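Local coordinates for acyl-coenzyme A thioesterase THEM4 (Rhodococcus sp., PDB 2OV9) that probably hydrolyses medium- and long-chain fatty acyl-coenzyme A thioesters to free fatty acids and coenzyme A, as a member of the hotdog-fold thioesterase superfamily, at the interface of chains A and B. Numbering follows the deposited sequence. Chains: chain A/B, Hypothetical protein.

Contact 1: the interface of chains A and B. Residues chain A 90, 136; chain B 121-123, 130, 132-133.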
loop_
_atom_site.group_PDB
_atom_site.type_symbol
_atom_site.label_atom_id
_atom_site.label_comp_id
_atom_site.label_asym_id
_atom_site.label_seq_id
_atom_site.Cartn_x
_atom_site.Cartn_y
_atom_site.Cartn_z
ATOM N N PRO A 90 4.684 -2.134 5.758
ATOM C CA PRO A 90 3.733 -2.771 4.864
ATOM C C PRO A 90 4.332 -3.227 3.534
ATOM O O PRO A 90 3.576 -3.534 2.596
ATOM C CB PRO A 90 2.673 -1.679 4.664
ATOM C CG PRO A 90 3.423 -0.400 4.778
ATOM C CD PRO A 90 4.495 -0.667 5.811
ATOM N N LEU A 136 5.051 2.589 -3.636
ATOM C CA LEU A 136 5.253 2.130 -2.260
ATOM C C LEU A 136 6.435 1.179 -2.175
ATOM O O LEU A 136 7.347 1.370 -1.373
ATOM C CB LEU A 136 3.982 1.402 -1.757
ATOM C CG LEU A 136 4.068 0.559 -0.485
ATOM C CD1 LEU A 136 4.483 1.408 0.724
ATOM C CD2 LEU A 136 2.752 -0.160 -0.221
ATOM N N PRO B 121 -0.696 -0.772 10.548
ATOM C CA PRO B 121 -0.184 -1.480 9.352
ATOM C C PRO B 121 0.459 -0.574 8.319
ATOM O O PRO B 121 1.279 -1.052 7.508
ATOM C CB PRO B 121 -1.458 -2.113 8.766
ATOM C CG PRO B 121 -2.298 -2.362 9.943
ATOM C CD PRO B 121 -2.122 -1.083 10.751
ATOM N N TYR B 122 0.061 0.701 8.328
ATOM C CA TYR B 122 0.541 1.744 7.381
ATOM C C TYR B 122 1.825 2.479 7.837
ATOM O O TYR B 122 2.298 3.432 7.171
ATOM C CB TYR B 122 -0.613 2.742 7.091
ATOM C CG TYR B 122 -1.844 2.025 6.560
ATOM C CD1 TYR B 122 -1.910 1.600 5.235
ATOM C CD2 TYR B 122 -2.890 1.675 7.412
ATOM C CE1 TYR B 122 -3.038 0.912 4.740
ATOM C CE2 TYR B 122 -4.003 0.960 6.947
ATOM C CZ TYR B 122 -4.064 0.589 5.620
ATOM O OH TYR B 122 -5.160 -0.087 5.165
ATOM N N GLN B 123 2.393 1.993 8.940
ATOM C CA GLN B 123 3.537 2.629 9.634
ATOM C C GLN B 123 4.863 2.455 8.899
ATOM O O GLN B 123 5.170 1.365 8.410
ATOM C CB GLN B 123 3.671 2.046 11.030
ATOM C CG GLN B 123 4.758 2.666 11.963
ATOM C CD GLN B 123 4.523 2.267 13.425
ATOM O OE1 GLN B 123 4.264 1.105 13.729
ATOM N NE2 GLN B 123 4.601 3.227 14.325
ATOM N N HIS B 130 4.125 5.430 6.537
ATOM C CA HIS B 130 5.186 5.123 5.579
ATOM C C HIS B 130 5.141 6.080 4.370
ATOM O O HIS B 130 4.090 6.259 3.746
ATOM C CB HIS B 130 5.017 3.679 5.133
ATOM C CG HIS B 130 6.216 3.101 4.458
ATOM N ND1 HIS B 130 6.684 3.562 3.248
ATOM C CD2 HIS B 130 7.027 2.070 4.808
ATOM C CE1 HIS B 130 7.742 2.859 2.889
ATOM N NE2 HIS B 130 7.965 1.941 3.813
ATOM N N GLY B 132 5.940 5.666 1.471
ATOM C CA GLY B 132 5.404 4.902 0.309
ATOM C C GLY B 132 3.882 4.792 0.343
ATOM O O GLY B 132 3.228 4.756 -0.702
ATOM N N VAL B 133 3.310 4.702 1.547
ATOM C CA VAL B 133 1.858 4.643 1.673
ATOM C C VAL B 133 1.306 6.011 1.277
ATOM O O VAL B 133 0.271 6.113 0.593
ATOM C CB VAL B 133 1.421 4.282 3.115
ATOM C CG1 VAL B 133 -0.080 4.619 3.362
ATOM C CG2 VAL B 133 1.711 2.803 3.401
#
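One face of the B:His130 imidazole is met off-centre, toward the rim, by the methyl CD1 of A:Leu136, 3.9 Å above the ring plane. At the ring edge, B:Gly132 N lies in plane and donates a hydrogen bond of 2.9 Å to B:His130 ND1, which would hold the imidazole's rotation. At the CD2 atom of B:His130 stands CD of A:Pro90, 3.9 Å away. The B:Tyr122 ring has CB of its neighbour B:Pro121 near the rim of one face. A:Leu136 puts its CG anti to the backbone N (chi1 166°), and its CD1 branch reaches the first turn of the opposite helix, 3.5 Å from B:Gly132 C. The same methyl lies 4.1 Å from B:Val133 CG2. That valine methyl also touches A:Pro90 CG, the two side chains crossing at about a right angle. The far side of the proline ring rests on main-chain oxygens: CB is 3.2 Å from B:Pro121 O and CD 3.4 Å from B:Gln123 O, van der Waals contacts that settle the ring beside the 3-10 turn 120-122. B:His130 and B:Gly132 belong to the HGG segment that opens the central helix 131-148 of the hotdog fold, a segment that in such thioesterases commonly lines the active site. Contact with the partner's proline and leucine is likely to steady this helix start, next to the probable active site.

Contact 2: the interface of chains A and B. Residues chain A 58-59, 62-63, 66; chain B 36-37, 40.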
loop_
_atom_site.group_PDB
_atom_site.type_symbol
_atom_site.label_atom_id
_atom_site.label_comp_id
_atom_site.label_asym_id
_atom_site.label_seq_id
_atom_site.Cartn_x
_atom_site.Cartn_y
_atom_site.Cartn_z
ATOM N N LEU A 58 -13.901 -13.882 12.481
ATOM C CA LEU A 58 -12.772 -12.943 12.320
ATOM C C LEU A 58 -12.766 -11.929 13.470
ATOM O O LEU A 58 -11.715 -11.602 14.019
ATOM C CB LEU A 58 -12.835 -12.259 10.956
ATOM C CG LEU A 58 -12.529 -13.182 9.763
ATOM C CD1 LEU A 58 -12.994 -12.507 8.467
ATOM C CD2 LEU A 58 -11.045 -13.482 9.682
ATOM N N ASN A 59 -13.949 -11.450 13.826
ATOM C CA ASN A 59 -14.077 -10.587 14.987
ATOM C C ASN A 59 -13.663 -11.268 16.292
ATOM O O ASN A 59 -13.039 -10.632 17.169
ATOM C CB ASN A 59 -15.503 -10.025 15.071
ATOM C CG ASN A 59 -15.704 -8.829 14.163
ATOM O OD1 ASN A 59 -16.712 -8.716 13.439
ATOM N ND2 ASN A 59 -14.750 -7.940 14.176
ATOM N N ALA A 62 -9.969 -11.473 16.269
ATOM C CA ALA A 62 -9.382 -10.173 16.503
ATOM C C ALA A 62 -9.451 -9.856 17.987
ATOM O O ALA A 62 -8.454 -9.432 18.579
ATOM C CB ALA A 62 -10.087 -9.113 15.674
ATOM N N GLY A 63 -10.603 -10.120 18.603
ATOM C CA GLY A 63 -10.756 -9.936 20.055
ATOM C C GLY A 63 -9.677 -10.708 20.808
ATOM O O GLY A 63 -9.038 -10.167 21.711
ATOM N N GLU A 66 -6.290 -9.014 20.322
ATOM C CA GLU A 66 -6.341 -7.777 21.088
ATOM C C GLU A 66 -6.148 -7.986 22.581
ATOM O O GLU A 66 -5.438 -7.200 23.230
ATOM C CB GLU A 66 -7.665 -7.046 20.838
ATOM C CG GLU A 66 -7.750 -6.401 19.454
ATOM C CD GLU A 66 -9.181 -6.126 19.019
ATOM O OE1 GLU A 66 -10.113 -6.295 19.838
ATOM O OE2 GLU A 66 -9.378 -5.752 17.843
ATOM N N ARG B 36 -9.447 -5.634 11.051
ATOM C CA ARG B 36 -9.278 -5.589 12.503
ATOM C C ARG B 36 -8.243 -6.644 12.951
ATOM O O ARG B 36 -7.438 -6.396 13.856
ATOM C CB ARG B 36 -10.639 -5.814 13.169
ATOM C CG ARG B 36 -10.626 -5.709 14.648
ATOM C CD ARG B 36 -11.930 -6.210 15.242
ATOM N NE ARG B 36 -11.818 -6.304 16.693
ATOM C CZ ARG B 36 -12.780 -6.762 17.484
ATOM N NH1 ARG B 36 -13.946 -7.177 16.963
ATOM N NH2 ARG B 36 -12.582 -6.801 18.801
ATOM N N VAL B 37 -8.293 -7.809 12.324
ATOM C CA VAL B 37 -7.314 -8.881 12.535
ATOM C C VAL B 37 -5.887 -8.431 12.124
ATOM O O VAL B 37 -4.925 -8.646 12.886
ATOM C CB VAL B 37 -7.696 -10.170 11.742
ATOM C CG1 VAL B 37 -6.527 -11.164 11.708
ATOM C CG2 VAL B 37 -8.963 -10.825 12.300
ATOM N N ALA B 40 -4.563 -6.085 14.702
ATOM C CA ALA B 40 -4.308 -6.759 15.985
ATOM C C ALA B 40 -3.039 -7.618 15.981
ATOM O O ALA B 40 -2.333 -7.683 16.985
ATOM C CB ALA B 40 -5.523 -7.609 16.401
HETATM O O HOH W 1 -7.761 -4.858 15.989
#
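B:Arg36 reaches toward A:Glu66 with CG anti to its backbone N (chi1 -176°) and an extended chain as far as NE, while the glutamate sets CG anti to its carbonyl carbon (chi1 -73°) and is likewise stretched beyond CG. The pair joins helix 26-43 of one N-terminal helical domain to helix 51-67 of the other. The guanidinium grips the carboxylate side-on, one nitrogen to each oxygen: NH2 donates to A:Glu66 OE1 over 2.7 Å, a salt bridge, and NE donates to OE2 over 2.8 Å. Both bonds are nearly straight and come to the syn sides, tilted somewhat out of the carboxylate plane, itself 29° from the guanidinium plane. Water 1 links A:Glu66 OE2 (2.6 Å) to the backbone carbonyl B:Arg36 O. The arginine stem lies along A:Ala62, whose CB is 3.5 Å from CD. A lysine in place of B:Arg36 has no side-on pair of nitrogens and would probably leave one carboxylate oxygen of A:Glu66 without its partner. At the guanidinium edge, A:Asn59 ND2 stands 3.0 Å from B:Arg36 NH1, two donors as modelled and so doubtful; with the amide turned over, OD1 could accept. Next along, B:Val37 CG2 abuts A:Leu58 O at 3.3 Å, and B:Ala40 CB backs the glutamate CG.

Contact 3: the interface of chains A and B. Residues chain A 37, 40-41, 51, 54; chain B 30-31, 34, 65.
Apolar contacts dominate where B:Leu65, on helix 51-67, enters between A:Leu41, A:Ala40 and A:Leu51. Its CB presses on A:Ala40 CB at 3.5 Å, and its two methyls part company: CD1 lies beside A:Leu41 CG at 3.9 Å, the two side chains crossing obliquely, and CD2 meets A:Leu51 CD2 at 3.8 Å, nearly at right angles. A chi2 of -180° sets CD1 anti to CA, and this methyl also approaches A:Val37 CG1; A:Val54 flanks the CD2 side more distantly. A:Leu41 in turn works on two fronts. With CG anti to the carbonyl carbon (chi1 -79°), its CD1 rests on B:Ala34 CB at 3.7 Å and on B:Thr31 CA, while CD2 touches B:Ala30 CB at 3.9 Å. Shortening A:Leu41 to an alanine would probably open a gap against B:Ala30 and B:Ala34 and leave B:Leu65 CD1 freer to move. A polar link runs through solvent: water 2 lies 3.0 Å from the carbonyl A:Ala40 O and 3.1 Å from B:Leu65 O, joining two helix backbones. The site interdigitates leucines of both N-terminal helical domains, with alanines of both sides filling in beside them, and so probably holds the two domains together as one cap on the dimer.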
loop_
_atom_site.group_PDB
_atom_site.type_symbol
_atom_site.label_atom_id
_atom_site.label_comp_id
_atom_site.label_asym_id
_atom_site.label_seq_id
_atom_site.Cartn_x
_atom_site.Cartn_y
_atom_site.Cartn_z
ATOM N N VAL A 37 -6.699 -14.945 3.666
ATOM C CA VAL A 37 -8.046 -14.441 3.839
ATOM C C VAL A 37 -8.275 -13.135 3.052
ATOM O O VAL A 37 -9.265 -13.009 2.321
ATOM C CB VAL A 37 -8.323 -14.193 5.337
ATOM C CG1 VAL A 37 -9.662 -13.479 5.542
ATOM C CG2 VAL A 37 -8.259 -15.504 6.112
ATOM N N ALA A 40 -8.701 -13.972 -0.478
ATOM C CA ALA A 40 -9.921 -14.724 -0.714
ATOM C C ALA A 40 -11.145 -13.833 -0.715
ATOM O O ALA A 40 -12.046 -14.013 -1.530
ATOM C CB ALA A 40 -10.069 -15.866 0.324
ATOM N N LEU A 41 -11.176 -12.870 0.196
ATOM C CA LEU A 41 -12.276 -11.912 0.281
ATOM C C LEU A 41 -12.556 -11.166 -1.024
ATOM O O LEU A 41 -13.701 -10.819 -1.315
ATOM C CB LEU A 41 -12.030 -10.930 1.447
ATOM C CG LEU A 41 -12.358 -11.461 2.848
ATOM C CD1 LEU A 41 -11.808 -10.528 3.921
ATOM C CD2 LEU A 41 -13.890 -11.609 3.051
ATOM N N LEU A 51 -21.034 -15.777 5.156
ATOM C CA LEU A 51 -20.216 -14.601 5.458
ATOM C C LEU A 51 -20.634 -13.962 6.775
ATOM O O LEU A 51 -19.839 -13.305 7.435
ATOM C CB LEU A 51 -20.277 -13.570 4.327
ATOM C CG LEU A 51 -19.530 -13.921 3.050
ATOM C CD1 LEU A 51 -19.871 -12.917 1.965
ATOM C CD2 LEU A 51 -18.021 -13.930 3.288
ATOM N N VAL A 54 -18.588 -16.083 9.208
ATOM C CA VAL A 54 -17.193 -15.737 8.940
ATOM C C VAL A 54 -16.807 -14.399 9.594
ATOM O O VAL A 54 -15.775 -14.320 10.232
ATOM C CB VAL A 54 -16.860 -15.718 7.416
ATOM C CG1 VAL A 54 -15.476 -15.140 7.179
ATOM C CG2 VAL A 54 -16.980 -17.147 6.830
ATOM N N ALA B 30 -17.258 -8.612 6.818
ATOM C CA ALA B 30 -16.180 -9.582 6.929
ATOM C C ALA B 30 -14.835 -8.918 6.637
ATOM O O ALA B 30 -13.851 -9.195 7.330
ATOM C CB ALA B 30 -16.410 -10.740 5.954
ATOM N N THR B 31 -14.806 -8.054 5.622
ATOM C CA THR B 31 -13.586 -7.322 5.271
ATOM C C THR B 31 -13.185 -6.384 6.424
ATOM O O THR B 31 -11.999 -6.295 6.773
ATOM C CB THR B 31 -13.722 -6.558 3.943
ATOM O OG1 THR B 31 -14.091 -7.478 2.903
ATOM C CG2 THR B 31 -12.409 -5.906 3.571
ATOM N N ALA B 34 -11.532 -8.633 8.946
ATOM C CA ALA B 34 -10.166 -8.860 8.481
ATOM C C ALA B 34 -9.226 -7.694 8.743
ATOM O O ALA B 34 -8.093 -7.903 9.201
ATOM C CB ALA B 34 -10.136 -9.238 6.986
ATOM N N LEU B 65 -13.814 -19.379 2.079
ATOM C CA LEU B 65 -13.950 -18.267 1.121
ATOM C C LEU B 65 -13.554 -18.670 -0.288
ATOM O O LEU B 65 -14.230 -18.315 -1.270
ATOM C CB LEU B 65 -13.121 -17.061 1.559
ATOM C CG LEU B 65 -13.508 -16.505 2.938
ATOM C CD1 LEU B 65 -12.631 -15.297 3.302
ATOM C CD2 LEU B 65 -15.002 -16.168 3.010
HETATM O O HOH W 2 -11.973 -16.706 -2.736
#

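Contact 4: the interface of chains A and B. Residues chain A 31, 34, 38, 97-98; chain B 37-38, 41, 97.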
loop_
_atom_site.group_PDB
_atom_site.type_symbol
_atom_site.label_atom_id
_atom_site.label_comp_id
_atom_site.label_asym_id
_atom_site.label_seq_id
_atom_site.Cartn_x
_atom_site.Cartn_y
_atom_site.Cartn_z
ATOM N N THR A 31 -0.072 -14.688 10.322
ATOM C CA THR A 31 -0.100 -13.547 9.406
ATOM C C THR A 31 -0.246 -14.039 7.965
ATOM O O THR A 31 -1.026 -13.479 7.182
ATOM C CB THR A 31 1.142 -12.659 9.535
ATOM O OG1 THR A 31 1.283 -12.240 10.897
ATOM C CG2 THR A 31 0.974 -11.426 8.663
ATOM N N ALA A 34 -3.723 -14.777 7.502
ATOM C CA ALA A 34 -4.471 -13.522 7.273
ATOM C C ALA A 34 -4.323 -12.979 5.838
ATOM O O ALA A 34 -5.284 -12.463 5.240
ATOM C CB ALA A 34 -4.061 -12.466 8.290
ATOM N N VAL A 38 -7.369 -12.180 3.197
ATOM C CA VAL A 38 -7.435 -10.905 2.459
ATOM C C VAL A 38 -7.628 -11.141 0.948
ATOM O O VAL A 38 -8.497 -10.528 0.298
ATOM C CB VAL A 38 -6.172 -10.036 2.727
ATOM C CG1 VAL A 38 -6.107 -8.814 1.785
ATOM C CG2 VAL A 38 -6.138 -9.602 4.202
ATOM N N ALA A 97 0.199 -8.091 7.502
ATOM C CA ALA A 97 -0.532 -8.773 6.438
ATOM C C ALA A 97 -0.742 -7.905 5.196
ATOM O O ALA A 97 -1.169 -8.404 4.145
ATOM C CB ALA A 97 -1.859 -9.323 6.955
ATOM N N LEU A 98 -0.433 -6.611 5.308
ATOM C CA LEU A 98 -0.476 -5.734 4.140
ATOM C C LEU A 98 0.727 -5.944 3.249
ATOM O O LEU A 98 0.650 -5.645 2.062
ATOM C CB LEU A 98 -0.563 -4.264 4.541
ATOM C CG LEU A 98 -1.912 -3.589 4.742
ATOM C CD1 LEU A 98 -2.935 -4.439 5.405
ATOM C CD2 LEU A 98 -1.720 -2.270 5.483
ATOM N N VAL B 37 -8.293 -7.809 12.324
ATOM C CA VAL B 37 -7.314 -8.881 12.535
ATOM C C VAL B 37 -5.887 -8.431 12.124
ATOM O O VAL B 37 -4.925 -8.646 12.886
ATOM C CB VAL B 37 -7.696 -10.170 11.742
ATOM C CG1 VAL B 37 -6.527 -11.164 11.708
ATOM C CG2 VAL B 37 -8.963 -10.825 12.300
ATOM N N VAL B 38 -5.764 -7.859 10.923
ATOM C CA VAL B 38 -4.496 -7.294 10.422
ATOM C C VAL B 38 -3.897 -6.301 11.415
ATOM O O VAL B 38 -2.726 -6.410 11.762
ATOM C CB VAL B 38 -4.656 -6.639 9.035
ATOM C CG1 VAL B 38 -3.382 -5.843 8.639
ATOM C CG2 VAL B 38 -5.019 -7.707 7.968
ATOM N N LEU B 41 -2.774 -8.261 14.844
ATOM C CA LEU B 41 -1.576 -9.097 14.653
ATOM C C LEU B 41 -0.300 -8.311 14.863
ATOM O O LEU B 41 0.683 -8.842 15.362
ATOM C CB LEU B 41 -1.571 -9.726 13.242
ATOM C CG LEU B 41 -2.388 -11.005 12.980
ATOM C CD1 LEU B 41 -2.494 -11.324 11.457
ATOM C CD2 LEU B 41 -1.779 -12.188 13.702
ATOM N N ALA B 97 -9.055 -5.594 2.072
ATOM C CA ALA B 97 -8.633 -5.332 3.440
ATOM C C ALA B 97 -7.321 -4.555 3.544
ATOM O O ALA B 97 -6.996 -4.051 4.623
ATOM C CB ALA B 97 -8.591 -6.624 4.289
HETATM O O HOH W 3 -9.727 -8.205 1.195
HETATM O O HOH W 4 -0.965 -7.800 10.216
#
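B:Val38 spreads its two methyls over consecutive residues of chain A: CG1 meets A:Leu98 CD1 at 3.6 Å and CG2 meets A:Ala97 CB at 3.7 Å. This division follows from its first torsion (170°), which places CG1 anti to the backbone N and CG2 beside it. A:Leu98 crosses the valine at about a right angle; its chi1 of -90° and chi2 of 39°, both away from the staggered values, together bring CD1 onto the valine. Across the two-fold, A:Val38 CG2 touches B:Ala97 CB at 3.9 Å. Beside this pair, B:Leu41 lays CD1 against A:Ala34 CB and, running antiparallel, slips past A:Thr31; B:Val37 adds a looser neighbour to the alanine. Beyond the methyls, waters bridge the backbones. Water 4 joins A:Ala97 N, 3.0 Å away, to the carbonyl B:Val38 O, the N-H pointing almost straight at the water. Water 3 repeats this with chains exchanged, lying 2.8 Å from B:Ala97 N and joining it to A:Val38 O. Each valine meets the opposite alanine with its methyls directly and with its carbonyl by way of a water. The site lies where the loop at 97-98 packs against helix 26-43 of the other subunit, between the N-terminal helices and the hotdog domains.

Contacts 2, 3 and 4 cluster in the N-terminal helical layer, their C-alpha centres 10 to 13 Å apart, and helix 26-43 takes part in all three. Contacts 2 and 4 share B:Val37, which faces helix 51-67 in one and helix 26-43 in the other; contacts 2 and 3 both pair helices 26-43 and 51-67 of opposite chains. Contact 1 stands apart, in the hotdog layer, about 14 Å from contact 4 and about 20 and 22 Å from contacts 2 and 3. Contact 4 thus bridges the two layers, and with the two-fold twins the whole probably makes one continuous dimer interface.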